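Local coordinates for protein mannonate dehydratase (Streptococcus suis, PDB 3BDK) that probably catalyses the dehydration of D-mannonate to 2-dehydro-3-deoxy-D-gluconate, using manganese or ferrous iron as cofactor, at residues W61-E64 with N65-E68; Y200-K203 with A204-T208; F243-L246 with Y247-E250. All blocks are in the same frame, centred on the assembly; numbering follows the deposited sequence.

Contact 1: residues W61-E64 with N65-E68; sequences WPLE and NILE
Pro-62 and Asn-65 meet in the first turn of helix 63-74, the helix of a beta-alpha-beta unit in this TIM barrel, with Pro-62 at the N-cap position. The backbone bonds open the helix: Asn-65 N donates to Pro-62 O at 3.1 Å, coming in from above the carbonyl plane, 57° out of it. Next, Leu-67 N reaches Leu-63 O at 2.8 Å in a nearly straight bond (166°), and Ile-66 N adds a weak second bond to that same oxygen. Glu-68 N to Glu-64 O is also weak.

The apolar contacts come mostly from Leu-63. Although its side chain sets off away from the following turn, its branch CD2 comes back to lie 3.4 Å from Leu-67 CG and 3.8 Å from Ile-66 CG1, the two leucines crossing at a slant. Ile-66 CG2 is anti to the carbonyl carbon, which puts it 3.4 Å from Pro-62 O and lets it approach the Trp-61 ring obliquely. Trp-61 itself packs on Ala-51 and Val-55, and its backbone O accepts a hydrogen bond from Asn-112 ND2.

Among the polar side chains, Asn-65 ND2 makes a weak hydrogen bond to Asp-54 OD2. The amide's other end faces the proline: Asn-65 OD1 lies 3.8 Å from Pro-62 CG.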
loop_
_atom_site.group_PDB
_atom_site.type_symbol
_atom_site.label_atom_id
_atom_site.label_comp_id
_atom_site.label_asym_id
_atom_site.label_seq_id
_atom_site.Cartn_x
_atom_site.Cartn_y
_atom_site.Cartn_z
ATOM N N TRP A 61 -20.325 -13.477 26.943
ATOM C CA TRP A 61 -19.337 -12.402 26.834
ATOM C C TRP A 61 -19.742 -11.201 27.703
ATOM O O TRP A 61 -20.697 -10.497 27.372
ATOM C CB TRP A 61 -19.169 -11.981 25.365
ATOM C CG TRP A 61 -18.226 -12.849 24.548
ATOM C CD1 TRP A 61 -17.965 -14.185 24.721
ATOM C CD2 TRP A 61 -17.449 -12.436 23.415
ATOM N NE1 TRP A 61 -17.059 -14.621 23.780
ATOM C CE2 TRP A 61 -16.726 -13.571 22.965
ATOM C CE3 TRP A 61 -17.285 -11.216 22.739
ATOM C CZ2 TRP A 61 -15.853 -13.519 21.872
ATOM C CZ3 TRP A 61 -16.415 -11.165 21.651
ATOM C CH2 TRP A 61 -15.711 -12.311 21.229
ATOM N N PRO A 62 -19.016 -10.972 28.819
ATOM C CA PRO A 62 -19.331 -9.894 29.761
ATOM C C PRO A 62 -18.975 -8.528 29.199
ATOM O O PRO A 62 -17.964 -8.396 28.506
ATOM C CB PRO A 62 -18.424 -10.198 30.966
ATOM C CG PRO A 62 -17.842 -11.560 30.725
ATOM C CD PRO A 62 -17.829 -11.735 29.251
ATOM N N LEU A 63 -19.784 -7.519 29.509
ATOM C CA LEU A 63 -19.495 -6.142 29.098
ATOM C C LEU A 63 -18.106 -5.666 29.578
ATOM O O LEU A 63 -17.373 -5.021 28.823
ATOM C CB LEU A 63 -20.586 -5.187 29.588
ATOM C CG LEU A 63 -21.183 -4.186 28.592
ATOM C CD1 LEU A 63 -21.766 -2.982 29.326
ATOM C CD2 LEU A 63 -20.193 -3.722 27.546
ATOM N N GLU A 64 -17.759 -6.009 30.821
ATOM C CA GLU A 64 -16.431 -5.742 31.415
ATOM C C GLU A 64 -15.240 -6.087 30.498
ATOM O O GLU A 64 -14.200 -5.419 30.534
ATOM C CB GLU A 64 -16.290 -6.494 32.762
ATOM C CG GLU A 64 -16.731 -5.727 34.027
ATOM C CD GLU A 64 -17.918 -4.785 33.797
ATOM O OE1 GLU A 64 -17.738 -3.768 33.082
ATOM O OE2 GLU A 64 -19.021 -5.050 34.339
ATOM N N ASN A 65 -15.408 -7.126 29.685
ATOM C CA ASN A 65 -14.345 -7.618 28.830
ATOM C C ASN A 65 -14.260 -6.899 27.492
ATOM O O ASN A 65 -13.169 -6.673 26.961
ATOM C CB ASN A 65 -14.530 -9.112 28.596
ATOM C CG ASN A 65 -13.995 -9.945 29.725
ATOM O OD1 ASN A 65 -14.447 -9.842 30.871
ATOM N ND2 ASN A 65 -13.028 -10.789 29.411
ATOM N N ILE A 66 -15.418 -6.557 26.939
ATOM C CA ILE A 66 -15.462 -5.903 25.645
ATOM C C ILE A 66 -15.212 -4.404 25.824
ATOM O O ILE A 66 -14.596 -3.764 24.969
ATOM C CB ILE A 66 -16.776 -6.231 24.855
ATOM C CG1 ILE A 66 -17.831 -5.136 24.996
ATOM C CG2 ILE A 66 -17.344 -7.608 25.241
ATOM C CD1 ILE A 66 -17.891 -4.234 23.819
ATOM N N LEU A 67 -15.673 -3.860 26.950
ATOM C CA LEU A 67 -15.387 -2.480 27.315
ATOM C C LEU A 67 -13.888 -2.271 27.514
ATOM O O LEU A 67 -13.324 -1.323 26.964
ATOM C CB LEU A 67 -16.135 -2.084 28.585
ATOM C CG LEU A 67 -17.628 -1.770 28.484
ATOM C CD1 LEU A 67 -18.246 -1.660 29.886
ATOM C CD2 LEU A 67 -17.908 -0.514 27.646
ATOM N N GLU A 68 -13.244 -3.158 28.275
ATOM C CA GLU A 68 -11.828 -2.994 28.600
ATOM C C GLU A 68 -10.907 -3.036 27.363
ATOM O O GLU A 68 -9.754 -2.582 27.419
ATOM C CB GLU A 68 -11.374 -3.980 29.686
ATOM C CG GLU A 68 -10.682 -5.240 29.186
ATOM C CD GLU A 68 -9.822 -5.902 30.254
ATOM O OE1 GLU A 68 -10.291 -6.041 31.408
ATOM O OE2 GLU A 68 -8.675 -6.300 29.937
#

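Contact 2: residues Y200-K203 with A204-T208; sequences YFIK and AILPT
Phe-201 and Ile-205 sit one turn apart on the same side of helix 191-210, and their backbones are joined by one of three i to i+4 bonds. Ile-205 N donates to Phe-201 O at 3.1 Å. Ala-204 N reaches Tyr-200 O at 3.2 Å, and Leu-206 N meets Ile-202 O at 3.0 Å. Ile-202 O also takes a weak bond from Ile-205 N, so two N-H groups share that oxygen.

The pattern breaks at Lys-203. Four residues on stands Pro-207, which has no N-H to give, and its ring carbon CD sits 3.6 Å from Lys-203 O where a donor would normally lie. Thr-208 N has no bond to the turn before either, and the helix is kinked here.

The polar side chains are satisfied outside these two turns. Lys-203 bends at its third and fourth torsions, and its NZ forms a salt bridge with Glu-199 OE2. Tyr-200 OH is hydrogen-bonded to Asp-100 OD1, while the Tyr-200 ring makes a cation-pi contact with Arg-99.

On the buried side, Ile-205 CG2 lies over one face of the Phe-201 ring, 4.0 Å above its plane and offset toward the rim. The CG1 branch of Ile-205 brings CD1 to 3.6 Å from Phe-201 CE1. With CG of Phe-201 anti to the backbone N (chi1 175°), the ring is carried alongside Ile-205. Tyr-106 meets the same ring edge-to-face. Together with Ile-202 packing on Tyr-123 of strand 120-123 and Ala-204 on Ile-103 of helix 99-114, this is the layout of an outer helix in a xylose isomerase-like TIM barrel: one side against strands, a flank against another helix.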
loop_
_atom_site.group_PDB
_atom_site.type_symbol
_atom_site.label_atom_id
_atom_site.label_comp_id
_atom_site.label_asym_id
_atom_site.label_seq_id
_atom_site.Cartn_x
_atom_site.Cartn_y
_atom_site.Cartn_z
ATOM N N TYR A 200 -31.862 -22.992 12.678
ATOM C CA TYR A 200 -32.247 -22.982 14.072
ATOM C C TYR A 200 -31.509 -21.889 14.833
ATOM O O TYR A 200 -32.116 -21.129 15.596
ATOM C CB TYR A 200 -31.921 -24.332 14.695
ATOM C CG TYR A 200 -32.426 -24.520 16.117
ATOM C CD1 TYR A 200 -33.726 -24.980 16.362
ATOM C CD2 TYR A 200 -31.598 -24.264 17.209
ATOM C CE1 TYR A 200 -34.189 -25.171 17.658
ATOM C CE2 TYR A 200 -32.047 -24.448 18.509
ATOM C CZ TYR A 200 -33.344 -24.908 18.732
ATOM O OH TYR A 200 -33.795 -25.094 20.024
ATOM N N PHE A 201 -30.196 -21.837 14.619
ATOM C CA PHE A 201 -29.305 -20.834 15.219
ATOM C C PHE A 201 -29.661 -19.409 14.783
ATOM O O PHE A 201 -29.723 -18.508 15.606
ATOM C CB PHE A 201 -27.851 -21.179 14.858
ATOM C CG PHE A 201 -26.832 -20.170 15.311
ATOM C CD1 PHE A 201 -26.220 -19.323 14.389
ATOM C CD2 PHE A 201 -26.439 -20.102 16.648
ATOM C CE1 PHE A 201 -25.263 -18.407 14.789
ATOM C CE2 PHE A 201 -25.469 -19.193 17.061
ATOM C CZ PHE A 201 -24.886 -18.337 16.134
ATOM N N ILE A 202 -29.907 -19.230 13.491
ATOM C CA ILE A 202 -30.217 -17.926 12.922
ATOM C C ILE A 202 -31.523 -17.377 13.494
ATOM O O ILE A 202 -31.531 -16.310 14.109
ATOM C CB ILE A 202 -30.247 -17.966 11.363
ATOM C CG1 ILE A 202 -28.828 -18.084 10.787
ATOM C CG2 ILE A 202 -30.943 -16.760 10.779
ATOM C CD1 ILE A 202 -27.811 -17.021 11.260
ATOM N N LYS A 203 -32.623 -18.108 13.334
ATOM C CA LYS A 203 -33.905 -17.549 13.762
ATOM C C LYS A 203 -33.944 -17.361 15.262
ATOM O O LYS A 203 -34.717 -16.556 15.753
ATOM C CB LYS A 203 -35.134 -18.290 13.199
ATOM C CG LYS A 203 -35.168 -19.799 13.403
ATOM C CD LYS A 203 -36.390 -20.446 12.726
ATOM C CE LYS A 203 -36.407 -20.149 11.242
ATOM N NZ LYS A 203 -35.016 -20.147 10.695
ATOM N N ALA A 204 -33.077 -18.078 15.966
ATOM C CA ALA A 204 -32.867 -17.872 17.392
ATOM C C ALA A 204 -32.259 -16.490 17.715
ATOM O O ALA A 204 -32.790 -15.762 18.570
ATOM C CB ALA A 204 -31.989 -18.987 17.974
ATOM N N ILE A 205 -31.170 -16.137 17.019
ATOM C CA ILE A 205 -30.322 -15.003 17.407
ATOM C C ILE A 205 -30.620 -13.665 16.732
ATOM O O ILE A 205 -30.207 -12.616 17.228
ATOM C CB ILE A 205 -28.791 -15.308 17.257
ATOM C CG1 ILE A 205 -28.370 -15.372 15.784
ATOM C CG2 ILE A 205 -28.407 -16.571 18.018
ATOM C CD1 ILE A 205 -26.879 -15.234 15.572
ATOM N N LEU A 206 -31.328 -13.688 15.613
ATOM C CA LEU A 206 -31.520 -12.466 14.851
ATOM C C LEU A 206 -32.345 -11.372 15.544
ATOM O O LEU A 206 -31.865 -10.248 15.667
ATOM C CB LEU A 206 -31.990 -12.767 13.428
ATOM C CG LEU A 206 -30.874 -12.788 12.368
ATOM C CD1 LEU A 206 -30.657 -11.410 11.730
ATOM C CD2 LEU A 206 -29.556 -13.346 12.898
ATOM N N PRO A 207 -33.562 -11.691 16.029
ATOM C CA PRO A 207 -34.289 -10.646 16.760
ATOM C C PRO A 207 -33.448 -10.095 17.921
ATOM O O PRO A 207 -33.436 -8.892 18.139
ATOM C CB PRO A 207 -35.516 -11.390 17.301
ATOM C CG PRO A 207 -35.128 -12.849 17.271
ATOM C CD PRO A 207 -34.320 -12.953 16.011
ATOM N N THR A 208 -32.741 -10.975 18.634
ATOM C CA THR A 208 -31.783 -10.582 19.673
ATOM C C THR A 208 -30.793 -9.554 19.141
ATOM O O THR A 208 -30.393 -8.651 19.861
ATOM C CB THR A 208 -30.989 -11.815 20.211
ATOM O OG1 THR A 208 -31.892 -12.890 20.532
ATOM C CG2 THR A 208 -30.151 -11.465 21.445
#

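Contact 3: residues F243-L246 with Y247-E250; sequences FLNL and YDSE
Leu-246 and Tyr-247 send their side chains apart as the chain leaves helix 237-245. CG of Leu-246 lies beside its own backbone N (chi1 -60°), and the end of the side chain leads away from the loop toward Glu-199. Tyr-247 turns the other way: with CG anti to the backbone N (chi1 -162°), its ring lies against helix 191-210, and Leu-246 O stands oblique to it, 4.0 Å from Tyr-247 CG. Behind this divergence one backbone bond crosses from the loop to the helix end, Tyr-247 N to Leu-244 O at 3.2 Å.

At its far end the ring is fixed through Glu-210. Tyr-247 OH is hydrogen-bonded to Glu-210 OE2 and Ser-249 OG to Glu-210 OE1, one carboxylate serving both hydroxyls; Ser-249 OG sits in plane at the edge of the Tyr-247 ring.

Asn-245 and Asp-248 bring their polar ends near each other, the two OD1 atoms 4.3 Å apart. Both are held by Arg-279: its NH1 forms a salt bridge with Asp-248 OD1, and its NH2 a hydrogen bond with Asn-245 OD1.

Asp-248 centres an inverse gamma turn, in which Ser-249 N makes a weak bond to Tyr-247 O. The whole is an alpha-to-beta connection of the TIM barrel, carrying the chain from helix 237-245 into strand 252-257.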
loop_
_atom_site.group_PDB
_atom_site.type_symbol
_atom_site.label_atom_id
_atom_site.label_comp_id
_atom_site.label_asym_id
_atom_site.label_seq_id
_atom_site.Cartn_x
_atom_site.Cartn_y
_atom_site.Cartn_z
ATOM N N PHE A 243 -28.783 -18.438 2.402
ATOM C CA PHE A 243 -28.436 -18.012 3.757
ATOM C C PHE A 243 -29.151 -16.721 4.096
ATOM O O PHE A 243 -29.709 -16.555 5.190
ATOM C CB PHE A 243 -26.945 -17.798 3.943
ATOM C CG PHE A 243 -26.606 -17.224 5.291
ATOM C CD1 PHE A 243 -26.436 -18.062 6.389
ATOM C CD2 PHE A 243 -26.499 -15.848 5.470
ATOM C CE1 PHE A 243 -26.144 -17.542 7.635
ATOM C CE2 PHE A 243 -26.220 -15.320 6.705
ATOM C CZ PHE A 243 -26.037 -16.163 7.795
ATOM N N LEU A 244 -29.113 -15.801 3.145
ATOM C CA LEU A 244 -29.874 -14.597 3.260
ATOM C C LEU A 244 -31.305 -15.002 3.632
ATOM O O LEU A 244 -31.826 -14.542 4.654
ATOM C CB LEU A 244 -29.753 -13.764 1.975
ATOM C CG LEU A 244 -28.629 -12.687 1.942
ATOM C CD1 LEU A 244 -27.462 -12.911 2.927
ATOM C CD2 LEU A 244 -28.066 -12.381 0.533
ATOM N N ASN A 245 -31.886 -15.937 2.876
ATOM C CA ASN A 245 -33.311 -16.257 3.009
ATOM C C ASN A 245 -33.752 -16.928 4.306
ATOM O O ASN A 245 -34.946 -16.976 4.587
ATOM C CB ASN A 245 -33.818 -17.014 1.786
ATOM C CG ASN A 245 -33.715 -16.188 0.509
ATOM O OD1 ASN A 245 -33.411 -14.987 0.537
ATOM N ND2 ASN A 245 -33.968 -16.830 -0.621
ATOM N N LEU A 246 -32.799 -17.410 5.103
ATOM C CA LEU A 246 -33.094 -17.952 6.445
ATOM C C LEU A 246 -33.770 -16.936 7.374
ATOM O O LEU A 246 -34.353 -17.301 8.404
ATOM C CB LEU A 246 -31.818 -18.465 7.124
ATOM C CG LEU A 246 -30.995 -19.585 6.487
ATOM C CD1 LEU A 246 -29.629 -19.696 7.145
ATOM C CD2 LEU A 246 -31.735 -20.915 6.560
ATOM N N TYR A 247 -33.686 -15.665 6.994
ATOM C CA TYR A 247 -34.148 -14.552 7.807
ATOM C C TYR A 247 -33.894 -13.293 6.990
ATOM O O TYR A 247 -32.887 -12.605 7.195
ATOM C CB TYR A 247 -33.359 -14.504 9.110
ATOM C CG TYR A 247 -33.995 -13.703 10.213
ATOM C CD1 TYR A 247 -33.788 -12.328 10.313
ATOM C CD2 TYR A 247 -34.781 -14.325 11.182
ATOM C CE1 TYR A 247 -34.371 -11.586 11.346
ATOM C CE2 TYR A 247 -35.370 -13.594 12.213
ATOM C CZ TYR A 247 -35.162 -12.227 12.285
ATOM O OH TYR A 247 -35.739 -11.518 13.300
ATOM N N ASP A 248 -34.798 -13.021 6.046
ATOM C CA ASP A 248 -34.659 -11.906 5.110
ATOM C C ASP A 248 -34.692 -10.552 5.826
ATOM O O ASP A 248 -35.704 -9.837 5.822
ATOM C CB ASP A 248 -35.731 -11.970 4.022
ATOM C CG ASP A 248 -35.525 -10.922 2.953
ATOM O OD1 ASP A 248 -34.664 -11.122 2.081
ATOM O OD2 ASP A 248 -36.207 -9.881 2.986
ATOM N N SER A 249 -33.563 -10.219 6.438
ATOM C CA SER A 249 -33.415 -9.001 7.224
ATOM C C SER A 249 -32.006 -8.456 7.042
ATOM O O SER A 249 -31.017 -9.197 7.114
ATOM C CB SER A 249 -33.681 -9.283 8.699
ATOM O OG SER A 249 -33.217 -8.232 9.526
ATOM N N GLU A 250 -31.915 -7.150 6.817
ATOM C CA GLU A 250 -30.624 -6.510 6.566
ATOM C C GLU A 250 -29.590 -6.776 7.678
ATOM O O GLU A 250 -28.407 -6.725 7.426
ATOM C CB GLU A 250 -30.825 -5.033 6.155
ATOM C CG GLU A 250 -31.061 -4.868 4.595
ATOM C CD GLU A 250 -32.343 -4.084 4.124
ATOM O OE1 GLU A 250 -33.459 -4.281 4.684
ATOM O OE2 GLU A 250 -32.238 -3.313 3.127
#

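In the fold
Contacts 2 and 3 belong together: their centres are 11 Å apart, and the Tyr-247 side chain joins them, its ring atom CE1 3.4 Å from Leu-206 CB and its CB 3.7 Å from Ile-202 CG2. The loop of contact 3 is thus laid on the kinked helix of contact 2. Contact 1 stands apart, its centre 22 Å from that of contact 2 and 29 Å from that of contact 3. All three sit in the outer layer of the barrel. Bound D-mannose lies about 10 Å from the Trp-61 side chain and about 13 Å from that of Phe-201; none of these segments supplies a residue to the sugar pocket or the manganese site.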